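Local atomic coordinates of glutamate--LysW ligase ArgX (Sulfolobus tokodaii, PDB entry 3VPB), a protein that probably catalyses the ATP-dependent joining of glutamate, through its amino group, to the side-chain carboxylate of the C-terminal glutamate of LysW, a step in arginine biosynthesis. Residues Ala18-Glu23 with Lys271-Ile276; Ser56-Leu61 with Met156-Leu161; Asp176-Ala181 with Glu250-Pro255. One frame throughout, in Å; residues are numbered along the deposited sequence.

Contact 1: residues Ala18-Glu23 with Lys271-Ile276; sequences AKALEE and KLVEYI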
loop_
_atom_site.group_PDB
_atom_site.type_symbol
_atom_site.label_atom_id
_atom_site.label_comp_id
_atom_site.label_asym_id
_atom_site.label_seq_id
_atom_site.Cartn_x
_atom_site.Cartn_y
_atom_site.Cartn_z
ATOM N N ALA B 18 -11.938 -31.099 -9.363
ATOM C CA ALA B 18 -12.953 -31.140 -10.405
ATOM C C ALA B 18 -12.997 -32.532 -11.060
ATOM O O ALA B 18 -14.089 -33.065 -11.335
ATOM C CB ALA B 18 -12.694 -30.069 -11.461
ATOM N N LYS B 19 -11.829 -33.125 -11.274
ATOM C CA LYS B 19 -11.754 -34.407 -11.974
ATOM C C LYS B 19 -12.335 -35.475 -11.082
ATOM O O LYS B 19 -13.049 -36.375 -11.549
ATOM C CB LYS B 19 -10.302 -34.737 -12.364
ATOM C CG LYS B 19 -10.121 -36.062 -13.128
ATOM C CD LYS B 19 -10.884 -36.052 -14.477
ATOM C CE LYS B 19 -10.547 -37.276 -15.343
ATOM N NZ LYS B 19 -11.231 -38.530 -14.859
ATOM N N ALA B 20 -12.067 -35.369 -9.784
ATOM C CA ALA B 20 -12.600 -36.343 -8.836
ATOM C C ALA B 20 -14.120 -36.239 -8.659
ATOM O O ALA B 20 -14.797 -37.267 -8.466
ATOM C CB ALA B 20 -11.862 -36.248 -7.470
ATOM N N LEU B 21 -14.660 -35.015 -8.717
ATOM C CA LEU B 21 -16.109 -34.818 -8.729
ATOM C C LEU B 21 -16.703 -35.546 -9.949
ATOM O O LEU B 21 -17.611 -36.384 -9.803
ATOM C CB LEU B 21 -16.494 -33.324 -8.697
ATOM C CG LEU B 21 -16.220 -32.623 -7.343
ATOM C CD1 LEU B 21 -16.176 -31.096 -7.484
ATOM C CD2 LEU B 21 -17.213 -33.032 -6.279
ATOM N N GLU B 22 -16.143 -35.267 -11.118
ATOM C CA GLU B 22 -16.569 -35.912 -12.368
ATOM C C GLU B 22 -16.515 -37.451 -12.299
ATOM O O GLU B 22 -17.481 -38.136 -12.675
ATOM C CB GLU B 22 -15.690 -35.410 -13.509
ATOM C CG GLU B 22 -15.987 -36.029 -14.882
ATOM C CD GLU B 22 -14.927 -35.671 -15.932
ATOM O OE1 GLU B 22 -14.525 -34.483 -16.014
ATOM O OE2 GLU B 22 -14.490 -36.588 -16.670
ATOM N N GLU B 23 -15.389 -37.983 -11.811
ATOM C CA GLU B 23 -15.115 -39.417 -11.817
ATOM C C GLU B 23 -16.019 -40.177 -10.860
ATOM O O GLU B 23 -16.262 -41.360 -11.064
ATOM C CB GLU B 23 -13.668 -39.678 -11.409
ATOM C CG GLU B 23 -12.677 -39.698 -12.532
ATOM C CD GLU B 23 -11.239 -39.893 -12.049
ATOM O OE1 GLU B 23 -10.991 -40.642 -11.077
ATOM O OE2 GLU B 23 -10.340 -39.304 -12.664
ATOM N N LYS B 271 -10.124 -38.720 -1.756
ATOM C CA LYS B 271 -10.514 -38.835 -0.344
ATOM C C LYS B 271 -11.499 -37.744 0.071
ATOM O O LYS B 271 -12.436 -37.991 0.828
ATOM C CB LYS B 271 -9.284 -38.819 0.577
ATOM C CG LYS B 271 -8.344 -40.011 0.348
ATOM C CD LYS B 271 -9.028 -41.298 0.852
ATOM C CE LYS B 271 -8.192 -42.535 0.529
ATOM N NZ LYS B 271 -6.934 -42.532 1.339
ATOM N N LEU B 272 -11.278 -36.537 -0.425
ATOM C CA LEU B 272 -12.201 -35.422 -0.144
ATOM C C LEU B 272 -13.606 -35.695 -0.708
ATOM O O LEU B 272 -14.616 -35.535 -0.007
ATOM C CB LEU B 272 -11.653 -34.124 -0.783
ATOM C CG LEU B 272 -12.553 -32.888 -0.575
ATOM C CD1 LEU B 272 -12.748 -32.552 0.887
ATOM C CD2 LEU B 272 -11.962 -31.708 -1.336
ATOM N N VAL B 273 -13.662 -36.096 -1.976
ATOM C CA VAL B 273 -14.949 -36.293 -2.663
ATOM C C VAL B 273 -15.665 -37.460 -1.977
ATOM O O VAL B 273 -16.865 -37.392 -1.708
ATOM C CB VAL B 273 -14.777 -36.506 -4.179
ATOM C CG1 VAL B 273 -16.088 -36.967 -4.811
ATOM C CG2 VAL B 273 -14.360 -35.190 -4.837
ATOM N N GLU B 274 -14.915 -38.499 -1.633
ATOM C CA GLU B 274 -15.513 -39.612 -0.875
ATOM C C GLU B 274 -16.120 -39.151 0.434
ATOM O O GLU B 274 -17.256 -39.549 0.772
ATOM C CB GLU B 274 -14.467 -40.687 -0.600
ATOM C CG GLU B 274 -14.161 -41.519 -1.821
ATOM C CD GLU B 274 -13.038 -42.530 -1.601
ATOM O OE1 GLU B 274 -12.799 -43.353 -2.517
ATOM O OE2 GLU B 274 -12.397 -42.510 -0.526
ATOM N N TYR B 275 -15.368 -38.352 1.195
ATOM C CA TYR B 275 -15.855 -37.795 2.452
ATOM C C TYR B 275 -17.155 -36.995 2.261
ATOM O O TYR B 275 -18.091 -37.139 3.041
ATOM C CB TYR B 275 -14.783 -36.912 3.093
ATOM C CG TYR B 275 -15.253 -36.150 4.302
ATOM C CD1 TYR B 275 -15.307 -36.765 5.561
ATOM C CD2 TYR B 275 -15.660 -34.819 4.195
ATOM C CE1 TYR B 275 -15.733 -36.055 6.706
ATOM C CE2 TYR B 275 -16.092 -34.115 5.316
ATOM C CZ TYR B 275 -16.130 -34.741 6.561
ATOM O OH TYR B 275 -16.571 -34.038 7.654
ATOM N N ILE B 276 -17.192 -36.165 1.232
ATOM C CA ILE B 276 -18.370 -35.330 0.938
ATOM C C ILE B 276 -19.583 -36.204 0.615
ATOM O O ILE B 276 -20.663 -35.988 1.157
ATOM C CB ILE B 276 -18.053 -34.326 -0.198
ATOM C CG1 ILE B 276 -17.105 -33.252 0.345
ATOM C CG2 ILE B 276 -19.313 -33.635 -0.760
ATOM C CD1 ILE B 276 -16.356 -32.539 -0.810
#
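Val273 is the piece that helix 268-280 pushes against helix 12-23, and one of its two methyls does most of the work. CG2 lies 3.8 Å from Ala20 CB and 3.9 Å from Leu21 CD2, so a single methyl nestles between two successive residues of the other helix. CG1 of Val273, anti to the backbone N (chi1 169°), instead comes over the backbone, 3.9 Å from Ala20 O. That carbonyl oxygen is also taken by the side-chain amide of Asn24, just past the end of helix 12-23. The backbones approach most closely at Leu21 and Val273, whose CA atoms are 6.3 Å apart, and the small Ala20 next door probably helps them to do so. Val26 packs on both Leu21 and Val273, and Tyr28 on strand 27-32 lies against Leu21. No hydrogen bond crosses between the two helices; this is purely apolar packing.

Away from this patch the side chains are polar. Lys19, Glu22 and Glu23 lie on the exposed side of helix 12-23, where Lys19 NZ pairs with Glu23 OE2 one turn on, at a distance of 2.5 Å that is doubtfully short. Glu274 is likewise exposed on the other helix. The arrangement is small helix-on-helix packing between domains, in which a helix of the Rossmann-like preATP-grasp domain is joined to the last helix of the chain, 268-280, on the ATP-grasp side.

Contact 2: residues Ser56-Leu61 with Met156-Leu161; sequences SMYRAL and MGNSAL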
loop_
_atom_site.group_PDB
_atom_site.type_symbol
_atom_site.label_atom_id
_atom_site.label_comp_id
_atom_site.label_asym_id
_atom_site.label_seq_id
_atom_site.Cartn_x
_atom_site.Cartn_y
_atom_site.Cartn_z
ATOM N N SER B 56 -6.862 -16.533 -2.801
ATOM C CA SER B 56 -6.940 -15.334 -1.940
ATOM C C SER B 56 -7.693 -15.746 -0.683
ATOM O O SER B 56 -8.818 -16.223 -0.791
ATOM C CB SER B 56 -7.733 -14.227 -2.634
ATOM O OG SER B 56 -8.158 -13.255 -1.681
ATOM N N MET B 57 -7.086 -15.582 0.486
ATOM C CA MET B 57 -7.764 -15.919 1.739
ATOM C C MET B 57 -9.036 -15.065 1.945
ATOM O O MET B 57 -10.051 -15.576 2.400
ATOM C CB MET B 57 -6.840 -15.774 2.935
ATOM C CG MET B 57 -7.499 -16.204 4.252
ATOM S SD MET B 57 -8.303 -14.810 5.061
ATOM C CE MET B 57 -6.815 -14.210 5.886
ATOM N N TYR B 58 -8.993 -13.791 1.582
ATOM C CA TYR B 58 -10.204 -12.957 1.719
ATOM C C TYR B 58 -11.339 -13.432 0.811
ATOM O O TYR B 58 -12.502 -13.461 1.235
ATOM C CB TYR B 58 -9.904 -11.477 1.506
ATOM C CG TYR B 58 -9.038 -10.875 2.605
ATOM C CD1 TYR B 58 -9.439 -10.900 3.941
ATOM C CD2 TYR B 58 -7.832 -10.264 2.297
ATOM C CE1 TYR B 58 -8.622 -10.349 4.948
ATOM C CE2 TYR B 58 -7.024 -9.710 3.286
ATOM C CZ TYR B 58 -7.429 -9.743 4.598
ATOM O OH TYR B 58 -6.609 -9.183 5.558
ATOM N N ARG B 59 -11.007 -13.821 -0.418
ATOM C CA ARG B 59 -12.007 -14.427 -1.322
ATOM C C ARG B 59 -12.566 -15.727 -0.764
ATOM O O ARG B 59 -13.769 -15.966 -0.853
ATOM C CB ARG B 59 -11.448 -14.678 -2.724
ATOM C CG ARG B 59 -11.174 -13.407 -3.503
ATOM C CD ARG B 59 -11.125 -13.686 -4.988
ATOM N NE ARG B 59 -10.821 -12.459 -5.716
ATOM C CZ ARG B 59 -9.722 -12.283 -6.441
ATOM N NH1 ARG B 59 -9.541 -11.135 -7.068
ATOM N NH2 ARG B 59 -8.826 -13.275 -6.579
ATOM N N ALA B 60 -11.710 -16.558 -0.156
ATOM C CA ALA B 60 -12.174 -17.775 0.484
ATOM C C ALA B 60 -13.119 -17.451 1.644
ATOM O O ALA B 60 -14.190 -18.070 1.781
ATOM C CB ALA B 60 -10.961 -18.631 0.981
ATOM N N LEU B 61 -12.706 -16.513 2.493
ATOM C CA LEU B 61 -13.504 -16.104 3.648
ATOM C C LEU B 61 -14.870 -15.577 3.234
ATOM O O LEU B 61 -15.907 -16.009 3.751
ATOM C CB LEU B 61 -12.757 -15.048 4.473
ATOM C CG LEU B 61 -13.465 -14.530 5.713
ATOM C CD1 LEU B 61 -13.778 -15.679 6.754
ATOM C CD2 LEU B 61 -12.663 -13.432 6.355
ATOM N N MET B 156 3.959 -1.661 5.199
ATOM C CA MET B 156 2.993 -2.571 4.569
ATOM C C MET B 156 1.630 -1.896 4.473
ATOM O O MET B 156 1.271 -1.084 5.328
ATOM C CB MET B 156 2.884 -3.880 5.352
ATOM C CG MET B 156 4.198 -4.710 5.395
ATOM S SD MET B 156 4.752 -5.370 3.803
ATOM C CE MET B 156 5.959 -4.155 3.264
ATOM N N GLY B 157 0.862 -2.249 3.450
ATOM C CA GLY B 157 -0.432 -1.600 3.213
ATOM C C GLY B 157 -1.606 -2.252 3.915
ATOM O O GLY B 157 -2.682 -1.676 3.982
ATOM N N ASN B 158 -1.405 -3.465 4.417
ATOM C CA ASN B 158 -2.414 -4.195 5.210
ATOM C C ASN B 158 -1.962 -4.133 6.676
ATOM O O ASN B 158 -0.928 -4.695 7.047
ATOM C CB ASN B 158 -2.528 -5.639 4.714
ATOM C CG ASN B 158 -3.579 -6.440 5.468
ATOM O OD1 ASN B 158 -3.825 -6.195 6.641
ATOM N ND2 ASN B 158 -4.217 -7.388 4.779
ATOM N N SER B 159 -2.715 -3.416 7.499
ATOM C CA SER B 159 -2.301 -3.203 8.884
ATOM C C SER B 159 -2.152 -4.487 9.715
ATOM O O SER B 159 -1.436 -4.497 10.711
ATOM C CB SER B 159 -3.242 -2.203 9.563
ATOM O OG SER B 159 -3.012 -0.946 8.969
ATOM N N ALA B 160 -2.771 -5.581 9.279
ATOM C CA ALA B 160 -2.548 -6.869 9.940
ATOM C C ALA B 160 -1.095 -7.341 9.750
ATOM O O ALA B 160 -0.545 -8.037 10.612
ATOM C CB ALA B 160 -3.556 -7.928 9.461
ATOM N N LEU B 161 -0.453 -6.913 8.655
ATOM C CA LEU B 161 0.957 -7.275 8.412
ATOM C C LEU B 161 1.893 -6.523 9.345
ATOM O O LEU B 161 3.071 -6.847 9.441
ATOM C CB LEU B 161 1.362 -7.013 6.958
ATOM C CG LEU B 161 0.667 -7.810 5.858
ATOM C CD1 LEU B 161 1.254 -7.371 4.506
ATOM C CD2 LEU B 161 0.854 -9.294 6.051
#
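Tyr58 reaches out from the first turn of its helix and meets the amide of Asn158 at the phenol end, the two side chains coming from opposite directions. Asn158 ND2 donates to Tyr58 OH over 3.1 Å, and with an N-H...O angle of 163° the bond is nearly straight. The hydroxyl lies in the amide plane, and ND2 in turn sits at the ring edge, 3.9 Å from Tyr58 CE2. Ring and amide are close to coplanar, 20° apart, so the two flat groups form one extended plate.

Asn158 is gripped at its other end as well. Its OD1 accepts from Ala160 N at 2.9 Å, an Asx turn that fixes the flip of the amide and aims the NH2 outward. ND2 also donates to Glu52 of the LysW chain, so its amino group serves two partners. A leucine in place of Asn158 would probably leave the Tyr58 hydroxyl without this donor, strip Glu52 of LysW of its amide partner and undo the Asx turn.

On the other side, Ser56 is the N-cap of the helix, with OG accepting from Arg59 N at 3.2 Å. The same region holds LysW: Asp53 of that chain bonds to Ser56 OG and to Tyr58 N. A second subunit closes in too, its Ser159 packing on Tyr58. Within the fold, helix 57-69 follows strand 49-52 of the parallel sheet and leans through Leu61 on helix 78-84, whereas Asn158, in the loop from helix 143-153 to strand 164-168, packs on Ile130.

Contact 3: residues Asp176-Ala181 with Glu250-Pro255; sequences DIRCIA and ELNDVP. With ZN (zinc ion), chain O; MG (magnesium ion), chain N; ADP (adenosine-5'-diphosphate), chain L; GLU (glutamic acid), chain M.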
loop_
_atom_site.group_PDB
_atom_site.type_symbol
_atom_site.label_atom_id
_atom_site.label_comp_id
_atom_site.label_asym_id
_atom_site.label_seq_id
_atom_site.Cartn_x
_atom_site.Cartn_y
_atom_site.Cartn_z
ATOM N N ASP B 176 10.265 -29.375 8.132
ATOM C CA ASP B 176 9.122 -29.391 9.021
ATOM C C ASP B 176 8.157 -30.494 8.589
ATOM O O ASP B 176 8.417 -31.203 7.609
ATOM C CB ASP B 176 8.499 -27.999 9.206
ATOM C CG ASP B 176 7.715 -27.516 8.001
ATOM O OD1 ASP B 176 7.086 -26.445 8.146
ATOM O OD2 ASP B 176 7.699 -28.204 6.937
ATOM N N ILE B 177 7.095 -30.698 9.353
ATOM C CA ILE B 177 6.159 -31.750 9.040
ATOM C C ILE B 177 4.838 -31.128 8.598
ATOM O O ILE B 177 4.354 -30.187 9.209
ATOM C CB ILE B 177 5.973 -32.668 10.239
ATOM C CG1 ILE B 177 7.316 -33.354 10.578
ATOM C CG2 ILE B 177 4.892 -33.721 9.969
ATOM C CD1 ILE B 177 7.293 -34.054 11.981
ATOM N N ARG B 178 4.303 -31.635 7.497
ATOM C CA ARG B 178 3.018 -31.199 6.985
ATOM C C ARG B 178 2.073 -32.409 7.030
ATOM O O ARG B 178 2.390 -33.459 6.478
ATOM C CB ARG B 178 3.224 -30.666 5.562
ATOM C CG ARG B 178 1.969 -30.593 4.692
ATOM C CD ARG B 178 0.845 -29.810 5.357
ATOM N NE ARG B 178 1.083 -28.377 5.465
ATOM C CZ ARG B 178 0.880 -27.504 4.470
ATOM N NH1 ARG B 178 0.452 -27.913 3.278
ATOM N NH2 ARG B 178 1.107 -26.208 4.665
ATOM N N CYS B 179 0.940 -32.252 7.707
ATOM C CA CYS B 179 -0.136 -33.254 7.721
ATOM C C CYS B 179 -1.410 -32.666 7.119
ATOM O O CYS B 179 -1.557 -31.425 7.024
ATOM C CB CYS B 179 -0.400 -33.696 9.158
ATOM S SG CYS B 179 1.129 -34.252 9.975
ATOM N N ILE B 180 -2.329 -33.550 6.735
ATOM C CA ILE B 180 -3.632 -33.161 6.229
ATOM C C ILE B 180 -4.655 -33.986 7.005
ATOM O O ILE B 180 -4.423 -35.167 7.283
ATOM C CB ILE B 180 -3.779 -33.439 4.726
ATOM C CG1 ILE B 180 -2.899 -32.456 3.931
ATOM C CG2 ILE B 180 -5.275 -33.286 4.280
ATOM C CD1 ILE B 180 -3.004 -32.530 2.401
ATOM N N ALA B 181 -5.756 -33.352 7.362
ATOM C CA ALA B 181 -6.867 -34.019 8.036
ATOM C C ALA B 181 -8.153 -33.735 7.258
ATOM O O ALA B 181 -8.362 -32.618 6.742
ATOM C CB ALA B 181 -6.996 -33.537 9.465
ATOM N N GLU B 250 1.229 -23.929 12.589
ATOM C CA GLU B 250 0.046 -23.291 11.989
ATOM C C GLU B 250 -0.900 -24.327 11.418
ATOM O O GLU B 250 -0.549 -25.499 11.310
ATOM C CB GLU B 250 0.420 -22.299 10.894
ATOM C CG GLU B 250 1.054 -22.944 9.659
ATOM C CD GLU B 250 0.853 -22.105 8.413
ATOM O OE1 GLU B 250 1.516 -22.402 7.379
ATOM O OE2 GLU B 250 -0.001 -21.177 8.459
ATOM N N LEU B 251 -2.090 -23.870 11.049
ATOM C CA LEU B 251 -3.025 -24.664 10.267
ATOM C C LEU B 251 -3.411 -23.875 9.049
ATOM O O LEU B 251 -3.298 -22.660 9.061
ATOM C CB LEU B 251 -4.282 -25.012 11.086
ATOM C CG LEU B 251 -4.075 -26.127 12.127
ATOM C CD1 LEU B 251 -3.641 -25.549 13.468
ATOM C CD2 LEU B 251 -5.306 -26.986 12.284
ATOM N N ASN B 252 -3.835 -24.541 7.984
ATOM C CA ASN B 252 -4.206 -23.822 6.770
ATOM C C ASN B 252 -5.562 -24.263 6.266
ATOM O O ASN B 252 -5.847 -25.468 6.223
ATOM C CB ASN B 252 -3.143 -24.013 5.693
ATOM C CG ASN B 252 -1.743 -23.559 6.157
ATOM O OD1 ASN B 252 -1.412 -22.378 6.080
ATOM N ND2 ASN B 252 -0.928 -24.505 6.627
ATOM N N ASP B 253 -6.367 -23.289 5.837
ATOM C CA ASP B 253 -7.770 -23.529 5.494
ATOM C C ASP B 253 -8.089 -23.837 4.029
ATOM O O ASP B 253 -9.185 -24.327 3.733
ATOM C CB ASP B 253 -8.650 -22.386 6.010
ATOM C CG ASP B 253 -8.186 -21.021 5.528
ATOM O OD1 ASP B 253 -8.226 -20.784 4.305
ATOM O OD2 ASP B 253 -7.817 -20.169 6.379
ATOM N N VAL B 254 -7.161 -23.548 3.119
ATOM C CA VAL B 254 -7.297 -23.931 1.701
ATOM C C VAL B 254 -6.044 -24.703 1.298
ATOM O O VAL B 254 -5.147 -24.176 0.608
ATOM C CB VAL B 254 -7.532 -22.729 0.749
ATOM C CG1 VAL B 254 -7.835 -23.234 -0.686
ATOM C CG2 VAL B 254 -8.724 -21.853 1.216
ATOM N N PRO B 255 -5.966 -25.957 1.732
ATOM C CA PRO B 255 -4.650 -26.609 1.628
ATOM C C PRO B 255 -4.225 -26.951 0.210
ATOM O O PRO B 255 -5.046 -27.313 -0.630
ATOM C CB PRO B 255 -4.789 -27.872 2.486
ATOM C CG PRO B 255 -6.239 -28.051 2.745
ATOM C CD PRO B 255 -6.978 -26.785 2.419
HETATM ZN ZN ZN O . 0.503 -21.012 6.120
HETATM MG MG MG N . 3.416 -22.940 6.709
HETATM P PB ADP L . 3.390 -19.821 6.214
HETATM O O1B ADP L . 1.936 -19.731 6.490
HETATM O O2B ADP L . 3.885 -21.150 5.668
HETATM O O3B ADP L . 3.983 -18.659 5.469
HETATM P PA ADP L . 4.825 -20.713 8.579
HETATM O O1A ADP L . 4.681 -20.164 9.995
HETATM O O2A ADP L . 4.413 -22.116 8.196
HETATM O O3A ADP L . 4.079 -19.625 7.659
HETATM O "O5'" ADP L . 6.373 -20.511 8.200
HETATM C "C5'" ADP L . 6.947 -20.928 6.961
HETATM C "C4'" ADP L . 8.225 -21.703 7.223
HETATM O "O4'" ADP L . 9.084 -20.910 8.050
HETATM C "C3'" ADP L . 7.935 -22.973 8.029
HETATM O "O3'" ADP L . 7.674 -24.082 7.160
HETATM C "C2'" ADP L . 9.216 -23.174 8.803
HETATM O "O2'" ADP L . 10.204 -23.812 7.982
HETATM C "C1'" ADP L . 9.671 -21.759 9.044
HETATM N N9 ADP L . 9.232 -21.289 10.372
HETATM C C8 ADP L . 8.161 -20.509 10.666
HETATM N N7 ADP L . 8.147 -20.267 11.985
HETATM C C5 ADP L . 9.212 -20.885 12.532
HETATM C C6 ADP L . 9.767 -21.054 13.881
HETATM N N6 ADP L . 9.174 -20.452 14.929
HETATM N N1 ADP L . 10.934 -21.752 14.020
HETATM C C2 ADP L . 11.550 -22.337 12.986
HETATM N N3 ADP L . 11.060 -22.245 11.723
HETATM C C4 ADP L . 9.918 -21.551 11.470
HETATM N N GLU M . 1.607 -24.467 0.665
HETATM C CA GLU M . 2.396 -25.694 0.958
HETATM C C GLU M . 3.870 -25.398 0.788
HETATM O O GLU M . 4.683 -26.048 1.472
HETATM C CB GLU M . 1.986 -26.845 0.024
HETATM C CG GLU M . 2.577 -28.189 0.414
HETATM C CD GLU M . 2.158 -29.328 -0.515
HETATM O OE1 GLU M . 2.067 -29.104 -1.749
HETATM O OE2 GLU M . 1.936 -30.452 0.015
HETATM O OXT GLU M . 4.273 -24.545 -0.036
HETATM O O HOH W 1 5.196 -23.818 5.936
HETATM O O HOH W 2 -0.931 -19.555 5.640
#
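Arg178 and Asn252 meet across the site without bonding: Arg178 NH2 and Asn252 ND2 are both donors, 3.3 Å apart. Their side chains cross at about a right angle, with guanidinium and amide planes turned 51° from each other. The approach is probably tolerated because each has an acceptor on strand 233-241, which runs between the two strands: Asp237 forms a salt bridge with Arg178, and Ser235 bonds to Asn252 ND2. The arginine chain, bent at chi2 (54°) and chi3 (70°), curls back to get there.

Metal bonds dominate the other segment. Glu250 OE1 bridges both ions, 2.1 Å from the zinc ion and 2.1 Å from the magnesium ion, while OE2 also binds zinc. Asn252 OD1 adds a zinc bond of 2.4 Å, and beta-phosphate oxygens of ADP bind both metals. Asp237 helps to hold the magnesium.

Among the ligand contacts, Asp176 OD1 accepts from the ADP ribose hydroxyl O3' at 2.6 Å, and it also pairs with Arg192. Arg178 NH1 packs 3.6 Å from CG of the bound glutamate and forms a salt bridge with Glu56 of the LysW chain, probably the carboxylate to be activated; the sulfate at NH2 may mark an anion site.

The apolar margin is looser, Ile180 CD1 standing 5.0 Å from Pro255 CB.

Together this is the ATP-grasp active site. Zinc uses Glu250 and Asn252, the ligands of the second magnesium, and probably stands in for that ion. With ADP phosphates, glutamate and Glu56 of LysW gathered here, the chemistry is consistent with phosphoryl transfer to LysW before glutamate attacks.

Overall arrangement
All three contacts are buried, yet they differ in depth and chemistry. Contact 3 lies near the middle of the chain and brings two strands of one ATP-grasp sheet, with strand 233-241 between them, together around the metals and ligands. Contacts 1 and 2 both tie the preATP-grasp domain to the ATP-grasp domain, the first by methyl packing of two helices far from the centre, the second by one polar bond beside LysW and a second subunit. Contacts 2 and 3 touch, Ala60 CB lying 3.9 Å from Val254 CG2, and both meet LysW. Contact 1 stands apart, its nearest atoms about 7 Å from contact 3, but its loop along the chain encloses both others.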